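Local coordinates for intracellular protein transport protein USO1 (Saccharomyces cerevisiae S288c, PDB 6LSU) that is required for protein transport from the endoplasmic reticulum to the Golgi, this chain being the globular armadillo-repeat head of a dimeric coiled-coil tether, at residues Ile88-Ile93 with Ser134-Ala138; His203-Arg207 with Ile240-Glu244; Ile211-Met215 with Asp255-Leu259; Arg248-Asn254 with Gln302-Asn306. All blocks are in the same frame, centred on the assembly; numbering follows the deposited sequence.

Contact 1 of 4, residues Ile88-Ile93 with Ser134-Ala138; sequences ILILFI and SLWIA
Phe92, Ile137 and Ser134 carry most of this contact, which buries 283 Å² in all. Residues Ile88-Leu91 are helical, part of helix 78-91, and Ile93 is extended (phi/psi -146/143°); Ser134-Ala138 is helix throughout, early in helix 132-143. The backbones come nearest at Phe92 and Ser134, with CA atoms 5.0 Å apart. The carbonyl O of Phe92 takes a hydrogen bond from Ser134 OG at 2.8 Å, and Arg56 gives that same carbonyl a second, weak one. Ser134 OG also accepts from the backbone N of Asp131. The Phe92 side chain, chi1 t, swings its ring over to the second helix: Ser134 CB sits over one face, 4.2 Å from the ring centroid and 20° off the normal, a CH-pi contact. This is the seam between the first two armadillo repeats of the head, where the last helix of one repeat receives the first helix of the next. Ile137, rotamer mt, directs its CA-to-CB bond toward helix 78-91. Its CD1 lies 3.6 Å from Leu91 CB, while its CG2 lies 3.7 Å from Ile88 CG2 and 4.0 Å from Phe92 CD1. Ala138 CB closes on the ring edge, 4.3 Å from Phe92 CE1, and Thr176 and Ala172 also touch the Phe92 side chain.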
loop_
_atom_site.group_PDB
_atom_site.type_symbol
_atom_site.label_atom_id
_atom_site.label_comp_id
_atom_site.label_asym_id
_atom_site.label_seq_id
_atom_site.Cartn_x
_atom_site.Cartn_y
_atom_site.Cartn_z
ATOM N N ILE A 88 -1.909 -29.068 29.298
ATOM C CA ILE A 88 -2.223 -27.611 29.314
ATOM C C ILE A 88 -2.718 -27.161 27.941
ATOM O O ILE A 88 -3.692 -26.361 27.871
ATOM C CB ILE A 88 -1.031 -26.767 29.766
ATOM C CG1 ILE A 88 -0.553 -27.224 31.143
ATOM C CG2 ILE A 88 -1.427 -25.282 29.765
ATOM C CD1 ILE A 88 0.649 -26.444 31.634
ATOM N N LEU A 89 -2.036 -27.626 26.887
ATOM C CA LEU A 89 -2.359 -27.273 25.485
ATOM C C LEU A 89 -3.759 -27.774 25.159
ATOM O O LEU A 89 -4.496 -27.076 24.453
ATOM C CB LEU A 89 -1.306 -27.874 24.551
ATOM C CG LEU A 89 -0.050 -27.014 24.459
ATOM C CD1 LEU A 89 1.078 -27.706 23.721
ATOM C CD2 LEU A 89 -0.393 -25.692 23.810
ATOM N N ILE A 90 -4.124 -28.948 25.661
ATOM C CA ILE A 90 -5.503 -29.446 25.390
ATOM C C ILE A 90 -6.484 -28.495 26.074
ATOM O O ILE A 90 -7.494 -28.062 25.454
ATOM C CB ILE A 90 -5.683 -30.880 25.854
ATOM C CG1 ILE A 90 -4.769 -31.807 25.038
ATOM C CG2 ILE A 90 -7.162 -31.236 25.774
ATOM C CD1 ILE A 90 -4.953 -33.283 25.347
ATOM N N LEU A 91 -6.133 -28.091 27.289
ATOM C CA LEU A 91 -7.055 -27.308 28.140
ATOM C C LEU A 91 -7.279 -25.925 27.530
ATOM O O LEU A 91 -8.420 -25.392 27.666
ATOM C CB LEU A 91 -6.498 -27.229 29.553
ATOM C CG LEU A 91 -6.561 -28.520 30.363
ATOM C CD1 LEU A 91 -5.848 -28.317 31.694
ATOM C CD2 LEU A 91 -7.997 -28.951 30.575
ATOM N N PHE A 92 -6.300 -25.405 26.799
ATOM C CA PHE A 92 -6.310 -23.989 26.347
ATOM C C PHE A 92 -7.630 -23.551 25.680
ATOM O O PHE A 92 -8.048 -22.394 25.925
ATOM C CB PHE A 92 -5.134 -23.631 25.450
ATOM C CG PHE A 92 -4.845 -22.154 25.559
ATOM C CD1 PHE A 92 -4.178 -21.667 26.663
ATOM C CD2 PHE A 92 -5.330 -21.245 24.633
ATOM C CE1 PHE A 92 -3.955 -20.306 26.823
ATOM C CE2 PHE A 92 -5.077 -19.890 24.775
ATOM C CZ PHE A 92 -4.402 -19.418 25.876
ATOM N N ILE A 93 -8.282 -24.406 24.898
ATOM C CA ILE A 93 -9.531 -24.056 24.151
ATOM C C ILE A 93 -10.399 -25.295 24.092
ATOM O O ILE A 93 -9.805 -26.379 23.963
ATOM C CB ILE A 93 -9.213 -23.502 22.747
ATOM C CG1 ILE A 93 -8.509 -22.145 22.856
ATOM C CG2 ILE A 93 -10.464 -23.416 21.890
ATOM C CD1 ILE A 93 -8.011 -21.596 21.569
ATOM N N SER A 134 -9.399 -20.161 29.034
ATOM C CA SER A 134 -8.146 -19.802 28.323
ATOM C C SER A 134 -7.410 -18.795 29.215
ATOM O O SER A 134 -6.272 -19.087 29.641
ATOM C CB SER A 134 -8.419 -19.271 26.912
ATOM O OG SER A 134 -9.461 -20.009 26.273
ATOM N N LEU A 135 -8.078 -17.685 29.548
ATOM C CA LEU A 135 -7.450 -16.500 30.215
ATOM C C LEU A 135 -7.003 -16.875 31.629
ATOM O O LEU A 135 -5.891 -16.437 32.053
ATOM C CB LEU A 135 -8.452 -15.349 30.219
ATOM C CG LEU A 135 -8.869 -14.865 28.830
ATOM C CD1 LEU A 135 -9.704 -13.600 28.922
ATOM C CD2 LEU A 135 -7.667 -14.641 27.925
ATOM N N TRP A 136 -7.778 -17.741 32.286
ATOM C CA TRP A 136 -7.373 -18.405 33.541
ATOM C C TRP A 136 -5.995 -19.058 33.352
ATOM O O TRP A 136 -5.091 -18.734 34.139
ATOM C CB TRP A 136 -8.459 -19.419 33.943
ATOM C CG TRP A 136 -8.283 -20.012 35.303
ATOM C CD1 TRP A 136 -7.123 -20.127 36.004
ATOM C CD2 TRP A 136 -9.299 -20.617 36.101
ATOM N NE1 TRP A 136 -7.350 -20.733 37.205
ATOM C CE2 TRP A 136 -8.671 -21.050 37.293
ATOM C CE3 TRP A 136 -10.680 -20.806 35.949
ATOM C CZ2 TRP A 136 -9.369 -21.655 38.323
ATOM C CZ3 TRP A 136 -11.368 -21.426 36.966
ATOM C CH2 TRP A 136 -10.711 -21.842 38.129
ATOM N N ILE A 137 -5.835 -19.943 32.365
ATOM C CA ILE A 137 -4.544 -20.635 32.077
ATOM C C ILE A 137 -3.478 -19.604 31.686
ATOM O O ILE A 137 -2.310 -19.679 32.094
ATOM C CB ILE A 137 -4.706 -21.685 30.958
ATOM C CG1 ILE A 137 -5.647 -22.814 31.393
ATOM C CG2 ILE A 137 -3.320 -22.186 30.566
ATOM C CD1 ILE A 137 -6.024 -23.785 30.320
ATOM N N ALA A 138 -3.860 -18.668 30.834
ATOM C CA ALA A 138 -2.957 -17.608 30.340
ATOM C C ALA A 138 -2.453 -16.761 31.528
ATOM O O ALA A 138 -1.226 -16.447 31.600
ATOM C CB ALA A 138 -3.698 -16.784 29.331
#

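Contact 2 of 4, residues His203-Arg207 with Ile240-Glu244; sequences HEPIR and IIEEE
A salt-bridge network of Glu204, Arg207, Glu243 and Glu244 spans the gap between armadillo repeats 3 and 4. His203 is the N-cap residue of helix 204-218, so Glu204 and Arg207 lie three residues apart on its first turn; Ile240-Glu244 is the closing part of helix 233-244. The backbones stay well separated, the nearest CA atoms being those of Arg207 and Ile240 at 9.0 Å, and the long arginine side chain bridges the space. With chi1 and chi2 t and chi3 p, it brings its guanidinium flat against Ile240, whose CG2 lies over one face, 3.8 Å from Arg207 CZ. Glu243 and Glu244 meet the guanidinium at its edge. Arg207 NH2 donates to Glu244 OE2 at 2.9 Å, nearly linear at 175°, and Arg207 NH1 pairs with Glu243 OE2 at 3.4 Å. A water accepts from Arg207 NH1 (3.2 Å) and donates to Glu243 OE1 (2.6 Å). Glu204 OE2 is a long partner, 3.8 Å from Arg207 NH2 and well out of the guanidinium plane; the arginine charge offsets its 3.7 Å approach to Glu244 OE2. Beside this polar bridge, Ile240 also packs on Val252 and Cys256 of helix 251-264, while Ile206 turns to helix 160-174.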
loop_
_atom_site.group_PDB
_atom_site.type_symbol
_atom_site.label_atom_id
_atom_site.label_comp_id
_atom_site.label_asym_id
_atom_site.label_seq_id
_atom_site.Cartn_x
_atom_site.Cartn_y
_atom_site.Cartn_z
ATOM N N HIS A 203 15.484 -29.759 13.895
ATOM C CA HIS A 203 14.120 -30.224 13.534
ATOM C C HIS A 203 13.289 -29.078 12.949
ATOM O O HIS A 203 13.128 -28.061 13.633
ATOM C CB HIS A 203 13.508 -30.915 14.747
ATOM C CG HIS A 203 14.201 -32.200 15.073
ATOM N ND1 HIS A 203 15.202 -32.291 16.045
ATOM C CD2 HIS A 203 14.060 -33.444 14.551
ATOM C CE1 HIS A 203 15.633 -33.536 16.109
ATOM N NE2 HIS A 203 14.954 -34.266 15.196
ATOM N N GLU A 204 12.816 -29.251 11.707
ATOM C CA GLU A 204 12.287 -28.167 10.835
ATOM C C GLU A 204 11.086 -27.523 11.524
ATOM O O GLU A 204 11.022 -26.288 11.651
ATOM C CB GLU A 204 11.951 -28.689 9.436
ATOM C CG GLU A 204 12.250 -27.678 8.329
ATOM C CD GLU A 204 12.331 -28.238 6.913
ATOM O OE1 GLU A 204 11.291 -28.717 6.392
ATOM O OE2 GLU A 204 13.445 -28.186 6.321
ATOM N N PRO A 205 10.134 -28.304 12.072
ATOM C CA PRO A 205 8.927 -27.709 12.656
ATOM C C PRO A 205 9.255 -26.812 13.852
ATOM O O PRO A 205 8.491 -25.949 14.071
ATOM C CB PRO A 205 8.055 -28.916 13.058
ATOM C CG PRO A 205 8.630 -30.046 12.189
ATOM C CD PRO A 205 10.133 -29.767 12.156
ATOM N N ILE A 206 10.369 -26.999 14.571
ATOM C CA ILE A 206 10.752 -26.049 15.649
ATOM C C ILE A 206 11.192 -24.744 14.982
ATOM O O ILE A 206 10.873 -23.664 15.482
ATOM C CB ILE A 206 11.838 -26.648 16.565
ATOM C CG1 ILE A 206 11.256 -27.772 17.423
ATOM C CG2 ILE A 206 12.480 -25.552 17.419
ATOM C CD1 ILE A 206 12.299 -28.657 18.042
ATOM N N ARG A 207 11.977 -24.846 13.912
ATOM C CA ARG A 207 12.438 -23.665 13.149
ATOM C C ARG A 207 11.198 -22.874 12.698
ATOM O O ARG A 207 11.093 -21.713 13.072
ATOM C CB ARG A 207 13.310 -24.126 11.984
ATOM C CG ARG A 207 13.812 -22.991 11.109
ATOM C CD ARG A 207 14.191 -23.508 9.741
ATOM N NE ARG A 207 13.049 -23.914 8.946
ATOM C CZ ARG A 207 13.131 -24.320 7.676
ATOM N NH1 ARG A 207 14.313 -24.342 7.078
ATOM N NH2 ARG A 207 12.056 -24.669 6.980
ATOM N N ILE A 240 16.796 -19.286 5.419
ATOM C CA ILE A 240 15.555 -20.122 5.478
ATOM C C ILE A 240 14.772 -19.873 4.180
ATOM O O ILE A 240 14.382 -20.829 3.536
ATOM C CB ILE A 240 14.729 -19.819 6.741
ATOM C CG1 ILE A 240 15.536 -20.047 8.016
ATOM C CG2 ILE A 240 13.445 -20.652 6.718
ATOM C CD1 ILE A 240 14.789 -19.709 9.274
ATOM N N ILE A 241 14.559 -18.594 3.815
ATOM C CA ILE A 241 13.852 -18.203 2.569
ATOM C C ILE A 241 14.540 -18.902 1.381
ATOM O O ILE A 241 13.810 -19.570 0.620
ATOM C CB ILE A 241 13.788 -16.671 2.399
ATOM C CG1 ILE A 241 12.878 -16.021 3.454
ATOM C CG2 ILE A 241 13.339 -16.282 0.960
ATOM C CD1 ILE A 241 13.080 -14.558 3.619
ATOM N N GLU A 242 15.869 -18.788 1.208
ATOM C CA GLU A 242 16.512 -19.451 0.038
ATOM C C GLU A 242 16.415 -20.980 0.146
ATOM O O GLU A 242 16.110 -21.614 -0.870
ATOM C CB GLU A 242 17.947 -19.026 -0.250
ATOM C CG GLU A 242 18.265 -19.139 -1.754
ATOM C CD GLU A 242 17.207 -18.698 -2.783
ATOM O OE1 GLU A 242 16.613 -17.577 -2.639
ATOM O OE2 GLU A 242 16.974 -19.480 -3.745
ATOM N N GLU A 243 16.565 -21.529 1.345
ATOM C CA GLU A 243 16.432 -22.982 1.641
ATOM C C GLU A 243 15.011 -23.465 1.275
ATOM O O GLU A 243 14.880 -24.582 0.709
ATOM C CB GLU A 243 16.829 -23.181 3.104
ATOM C CG GLU A 243 17.403 -24.532 3.440
ATOM C CD GLU A 243 17.515 -24.697 4.953
ATOM O OE1 GLU A 243 18.069 -23.773 5.635
ATOM O OE2 GLU A 243 16.976 -25.698 5.458
ATOM N N GLU A 244 13.957 -22.664 1.466
ATOM C CA GLU A 244 12.561 -23.113 1.146
ATOM C C GLU A 244 12.121 -22.785 -0.295
ATOM O O GLU A 244 10.980 -23.129 -0.649
ATOM C CB GLU A 244 11.611 -22.525 2.176
ATOM C CG GLU A 244 11.800 -23.155 3.540
ATOM C CD GLU A 244 11.429 -24.627 3.590
ATOM O OE1 GLU A 244 10.325 -24.974 3.076
ATOM O OE2 GLU A 244 12.220 -25.415 4.187
HETATM O O HOH W 1 17.220 -23.391 8.051
#

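Contact 3 of 4, residues Ile211-Met215 with Asp255-Leu259; sequences ILLLM and DCLSL
Two helical segments run side by side in the same direction, their axes 9.3 Å apart at closest and inclined by a signed crossing angle of 24°. CA atoms pair Ile211 with Asp255 at 6.4 Å and Met215 with Leu259 at 5.0 Å, so the backbones draw closer toward the C-terminal end. Ile211, rotamer mt, is the bump at the start: its CG2 rests on Asp255 CB at 3.6 Å and its CD1 on Cys256 SG at 3.6 Å. Leu259 (chi1 t, chi2 p) pushes back from the other helix. Its CD2 enters the hollow bordered by Ile211 and Leu214, 4.1 Å from Ile211 CG2 and 3.8 Å from Leu214 CB, while Leu259 CB meets Met215 CG at 3.7 Å. Met215 bends its thioether over Asp255 and Ser258, with SD 4.2 Å from Asp255 CB and 4.1 Å from Ser258 CB. Leu212 CD2, 3.7 Å from Asp255 CG, lies over the face of the carboxylate, which forms a salt bridge with Arg111 of helix 103-112. The 382 Å² buried between the segments come from side-chain packing, with no hydrogen bond across. Such near-parallel packing of corresponding helices from successive repeats, here repeats 3 and 4, is how armadillo units stack into a solenoid.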
loop_
_atom_site.group_PDB
_atom_site.type_symbol
_atom_site.label_atom_id
_atom_site.label_comp_id
_atom_site.label_asym_id
_atom_site.label_seq_id
_atom_site.Cartn_x
_atom_site.Cartn_y
_atom_site.Cartn_z
ATOM N N ILE A 211 9.601 -18.953 14.047
ATOM C CA ILE A 211 9.368 -17.727 13.211
ATOM C C ILE A 211 8.066 -17.057 13.634
ATOM O O ILE A 211 8.079 -15.841 13.827
ATOM C CB ILE A 211 9.350 -18.079 11.708
ATOM C CG1 ILE A 211 10.638 -18.795 11.303
ATOM C CG2 ILE A 211 9.162 -16.792 10.881
ATOM C CD1 ILE A 211 10.613 -19.357 9.928
ATOM N N LEU A 212 6.998 -17.845 13.854
ATOM C CA LEU A 212 5.669 -17.408 14.331
ATOM C C LEU A 212 5.801 -16.779 15.720
ATOM O O LEU A 212 5.193 -15.714 15.896
ATOM C CB LEU A 212 4.706 -18.592 14.315
ATOM C CG LEU A 212 4.399 -19.112 12.914
ATOM C CD1 LEU A 212 3.426 -20.259 12.929
ATOM C CD2 LEU A 212 3.845 -17.979 12.054
ATOM N N LEU A 213 6.550 -17.381 16.654
ATOM C CA LEU A 213 6.604 -16.881 18.056
ATOM C C LEU A 213 7.427 -15.591 17.981
ATOM O O LEU A 213 7.067 -14.544 18.607
ATOM C CB LEU A 213 7.193 -17.948 18.986
ATOM C CG LEU A 213 7.485 -17.503 20.421
ATOM C CD1 LEU A 213 6.222 -17.060 21.121
ATOM C CD2 LEU A 213 8.170 -18.593 21.260
ATOM N N LEU A 214 8.477 -15.616 17.167
ATOM C CA LEU A 214 9.281 -14.387 17.016
ATOM C C LEU A 214 8.392 -13.268 16.454
ATOM O O LEU A 214 8.497 -12.135 16.934
ATOM C CB LEU A 214 10.471 -14.728 16.129
ATOM C CG LEU A 214 11.604 -15.412 16.881
ATOM C CD1 LEU A 214 12.559 -16.090 15.918
ATOM C CD2 LEU A 214 12.350 -14.394 17.742
ATOM N N MET A 215 7.527 -13.568 15.471
ATOM C CA MET A 215 6.604 -12.546 14.932
ATOM C C MET A 215 5.792 -11.939 16.080
ATOM O O MET A 215 5.671 -10.700 16.106
ATOM C CB MET A 215 5.624 -13.136 13.919
ATOM C CG MET A 215 6.181 -13.297 12.519
ATOM S SD MET A 215 5.044 -14.283 11.513
ATOM C CE MET A 215 3.619 -13.221 11.741
ATOM N N ASP A 255 5.943 -16.085 6.503
ATOM C CA ASP A 255 6.327 -15.873 7.934
ATOM C C ASP A 255 7.689 -15.159 7.981
ATOM O O ASP A 255 7.758 -14.075 8.540
ATOM C CB ASP A 255 6.304 -17.172 8.727
ATOM C CG ASP A 255 5.008 -17.988 8.587
ATOM O OD1 ASP A 255 5.100 -19.215 8.665
ATOM O OD2 ASP A 255 3.903 -17.410 8.404
ATOM N N CYS A 256 8.710 -15.691 7.313
ATOM C CA CYS A 256 10.063 -15.084 7.308
ATOM C C CYS A 256 9.958 -13.629 6.886
ATOM O O CYS A 256 10.417 -12.753 7.711
ATOM C CB CYS A 256 11.011 -15.834 6.389
ATOM S SG CYS A 256 11.524 -17.410 7.098
ATOM N N LEU A 257 9.305 -13.358 5.741
ATOM C CA LEU A 257 9.152 -11.960 5.258
ATOM C C LEU A 257 8.360 -11.141 6.297
ATOM O O LEU A 257 8.731 -10.006 6.584
ATOM C CB LEU A 257 8.510 -11.949 3.861
ATOM C CG LEU A 257 9.331 -12.638 2.768
ATOM C CD1 LEU A 257 8.442 -13.058 1.617
ATOM C CD2 LEU A 257 10.461 -11.742 2.306
ATOM N N SER A 258 7.299 -11.713 6.840
ATOM C CA SER A 258 6.375 -11.037 7.781
ATOM C C SER A 258 7.171 -10.646 9.035
ATOM O O SER A 258 6.970 -9.540 9.597
ATOM C CB SER A 258 5.248 -11.937 8.118
ATOM O OG SER A 258 4.042 -11.218 8.065
ATOM N N LEU A 259 8.061 -11.544 9.470
ATOM C CA LEU A 259 8.926 -11.278 10.637
ATOM C C LEU A 259 9.955 -10.191 10.265
ATOM O O LEU A 259 10.092 -9.202 11.029
ATOM C CB LEU A 259 9.575 -12.585 11.122
ATOM C CG LEU A 259 10.629 -12.396 12.201
ATOM C CD1 LEU A 259 10.026 -11.663 13.395
ATOM C CD2 LEU A 259 11.252 -13.726 12.595
#

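Contact 4 of 4, residues Arg248-Asn254 with Gln302-Asn306; sequences RGSLVVN and QRIVN
Arg248 opens the approach to helix 251-264, and its CG lies over one face of the Arg303 guanidinium, 3.4 Å from CZ of Arg303; that guanidinium is held by a hydrogen bond from NH1 to the carbonyl of Phe298. Gly249 follows, extended at phi/psi -56/164°, in a spot where a CB would clash with Val253. Ser250 is the N-cap residue, though its side chain makes no capping bond, and its CA sits 3.7 Å from Gln302 CG. Once the helix has begun, Leu251 CD2 reaches Gln302 OE1 at 3.7 Å, and Val253 CG1 lies 3.7 Å from Asn306 ND2. Asn254 (chi1 t) comes last: its OD1 accepts from Gln302 NE2 at 2.9 Å, and the same NE2 donates to Asn306 OD1 at 2.9 Å, so one amide nitrogen serves both asparagine oxygens, made possible by Gln302 folding back with chi2 p. CA atoms of Asn254 and Asn306 are 5.5 Å apart. The contact joins armadillo repeat 4 to helix 301-317 of repeat 5, with Tyr117 and Pro118 against Asn254 and helix 204-218 touching Val252.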
loop_
_atom_site.group_PDB
_atom_site.type_symbol
_atom_site.label_atom_id
_atom_site.label_comp_id
_atom_site.label_asym_id
_atom_site.label_seq_id
_atom_site.Cartn_x
_atom_site.Cartn_y
_atom_site.Cartn_z
ATOM N N ARG A 248 8.937 -18.911 -4.274
ATOM C CA ARG A 248 8.198 -20.188 -4.469
ATOM C C ARG A 248 8.062 -20.974 -3.160
ATOM O O ARG A 248 7.340 -21.959 -3.162
ATOM C CB ARG A 248 8.843 -20.998 -5.593
ATOM C CG ARG A 248 8.665 -20.328 -6.949
ATOM C CD ARG A 248 9.382 -21.021 -8.078
ATOM N NE ARG A 248 10.674 -20.379 -8.308
ATOM C CZ ARG A 248 11.269 -20.249 -9.490
ATOM N NH1 ARG A 248 10.706 -20.722 -10.591
ATOM N NH2 ARG A 248 12.434 -19.632 -9.569
ATOM N N GLY A 249 8.683 -20.566 -2.051
ATOM C CA GLY A 249 8.252 -21.069 -0.728
ATOM C C GLY A 249 6.767 -20.781 -0.520
ATOM O O GLY A 249 6.157 -20.002 -1.303
ATOM N N SER A 250 6.117 -21.404 0.428
ATOM C CA SER A 250 4.722 -21.016 0.681
ATOM C C SER A 250 4.698 -20.229 1.999
ATOM O O SER A 250 5.361 -19.107 2.006
ATOM C CB SER A 250 3.798 -22.200 0.540
ATOM O OG SER A 250 3.902 -23.064 1.654
ATOM N N LEU A 251 4.088 -20.760 3.060
ATOM C CA LEU A 251 3.805 -19.952 4.261
ATOM C C LEU A 251 5.099 -19.591 5.010
ATOM O O LEU A 251 5.188 -18.414 5.478
ATOM C CB LEU A 251 2.832 -20.710 5.150
ATOM C CG LEU A 251 1.376 -20.412 4.896
ATOM C CD1 LEU A 251 0.558 -21.082 6.012
ATOM C CD2 LEU A 251 1.114 -18.928 4.865
ATOM N N VAL A 252 6.064 -20.514 5.095
ATOM C CA VAL A 252 7.298 -20.274 5.897
ATOM C C VAL A 252 7.992 -19.005 5.376
ATOM O O VAL A 252 8.389 -18.175 6.214
ATOM C CB VAL A 252 8.237 -21.490 5.920
ATOM C CG1 VAL A 252 9.507 -21.184 6.688
ATOM C CG2 VAL A 252 7.545 -22.675 6.559
ATOM N N VAL A 253 8.078 -18.832 4.052
ATOM C CA VAL A 253 8.629 -17.586 3.438
ATOM C C VAL A 253 7.766 -16.381 3.792
ATOM O O VAL A 253 8.335 -15.348 4.091
ATOM C CB VAL A 253 8.797 -17.741 1.925
ATOM C CG1 VAL A 253 9.158 -16.436 1.273
ATOM C CG2 VAL A 253 9.843 -18.792 1.651
ATOM N N ASN A 254 6.446 -16.530 3.769
ATOM C CA ASN A 254 5.494 -15.461 4.177
ATOM C C ASN A 254 5.796 -15.078 5.637
ATOM O O ASN A 254 5.943 -13.867 5.944
ATOM C CB ASN A 254 4.056 -15.946 4.044
ATOM C CG ASN A 254 3.066 -14.826 3.856
ATOM O OD1 ASN A 254 1.990 -15.050 3.357
ATOM N ND2 ASN A 254 3.412 -13.627 4.215
ATOM N N GLN A 302 -0.202 -17.087 -3.090
ATOM C CA GLN A 302 0.875 -17.114 -2.081
ATOM C C GLN A 302 2.099 -16.346 -2.612
ATOM O O GLN A 302 2.720 -15.509 -1.825
ATOM C CB GLN A 302 1.195 -18.543 -1.690
ATOM C CG GLN A 302 2.170 -18.630 -0.534
ATOM C CD GLN A 302 1.667 -17.844 0.654
ATOM O OE1 GLN A 302 0.670 -18.204 1.251
ATOM N NE2 GLN A 302 2.366 -16.795 1.067
ATOM N N ARG A 303 2.477 -16.601 -3.877
ATOM C CA ARG A 303 3.711 -15.948 -4.416
ATOM C C ARG A 303 3.468 -14.453 -4.603
ATOM O O ARG A 303 4.389 -13.673 -4.327
ATOM C CB ARG A 303 4.111 -16.613 -5.714
ATOM C CG ARG A 303 4.333 -18.101 -5.503
ATOM C CD ARG A 303 4.439 -18.823 -6.782
ATOM N NE ARG A 303 4.814 -20.167 -6.456
ATOM C CZ ARG A 303 5.392 -20.993 -7.278
ATOM N NH1 ARG A 303 5.627 -20.622 -8.516
ATOM N NH2 ARG A 303 5.730 -22.177 -6.831
ATOM N N ILE A 304 2.236 -14.074 -4.942
ATOM C CA ILE A 304 1.805 -12.644 -5.034
ATOM C C ILE A 304 2.010 -11.952 -3.688
ATOM O O ILE A 304 2.619 -10.844 -3.655
ATOM C CB ILE A 304 0.345 -12.509 -5.506
ATOM C CG1 ILE A 304 0.283 -12.856 -7.009
ATOM C CG2 ILE A 304 -0.225 -11.108 -5.206
ATOM C CD1 ILE A 304 -1.134 -13.023 -7.574
ATOM N N VAL A 305 1.502 -12.582 -2.616
ATOM C CA VAL A 305 1.622 -12.052 -1.231
ATOM C C VAL A 305 3.097 -12.023 -0.832
ATOM O O VAL A 305 3.474 -11.063 -0.207
ATOM C CB VAL A 305 0.806 -12.888 -0.234
ATOM C CG1 VAL A 305 0.949 -12.357 1.215
ATOM C CG2 VAL A 305 -0.661 -12.955 -0.613
ATOM N N ASN A 306 3.904 -13.032 -1.190
ATOM C CA ASN A 306 5.326 -13.075 -0.768
ATOM C C ASN A 306 5.974 -11.846 -1.428
ATOM O O ASN A 306 6.591 -11.013 -0.755
ATOM C CB ASN A 306 6.020 -14.403 -1.085
ATOM C CG ASN A 306 5.572 -15.566 -0.209
ATOM O OD1 ASN A 306 4.865 -15.397 0.779
ATOM N ND2 ASN A 306 6.011 -16.764 -0.584
#

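Overall arrangement
All four contacts join successive armadillo repeats of the globular head: contact 1 links repeats 1 and 2, contacts 2 and 3 both link repeats 3 and 4, and contact 4 links 4 and 5. Contact 1 stands apart, its centre 23 to 31 Å from the others. Contacts 2, 3 and 4 form a touching cluster with centres 12 to 13 Å apart. Helix 204-218 serves contacts 2 and 3, and helix 251-264 serves contacts 3 and 4. Contact 3 alternates along the chain with both contact 2 and contact 4, while contact 2 closes before contact 4 opens; contact 1 precedes them all. Repeated seams of this kind carry the solenoid continuously from one repeat into the next.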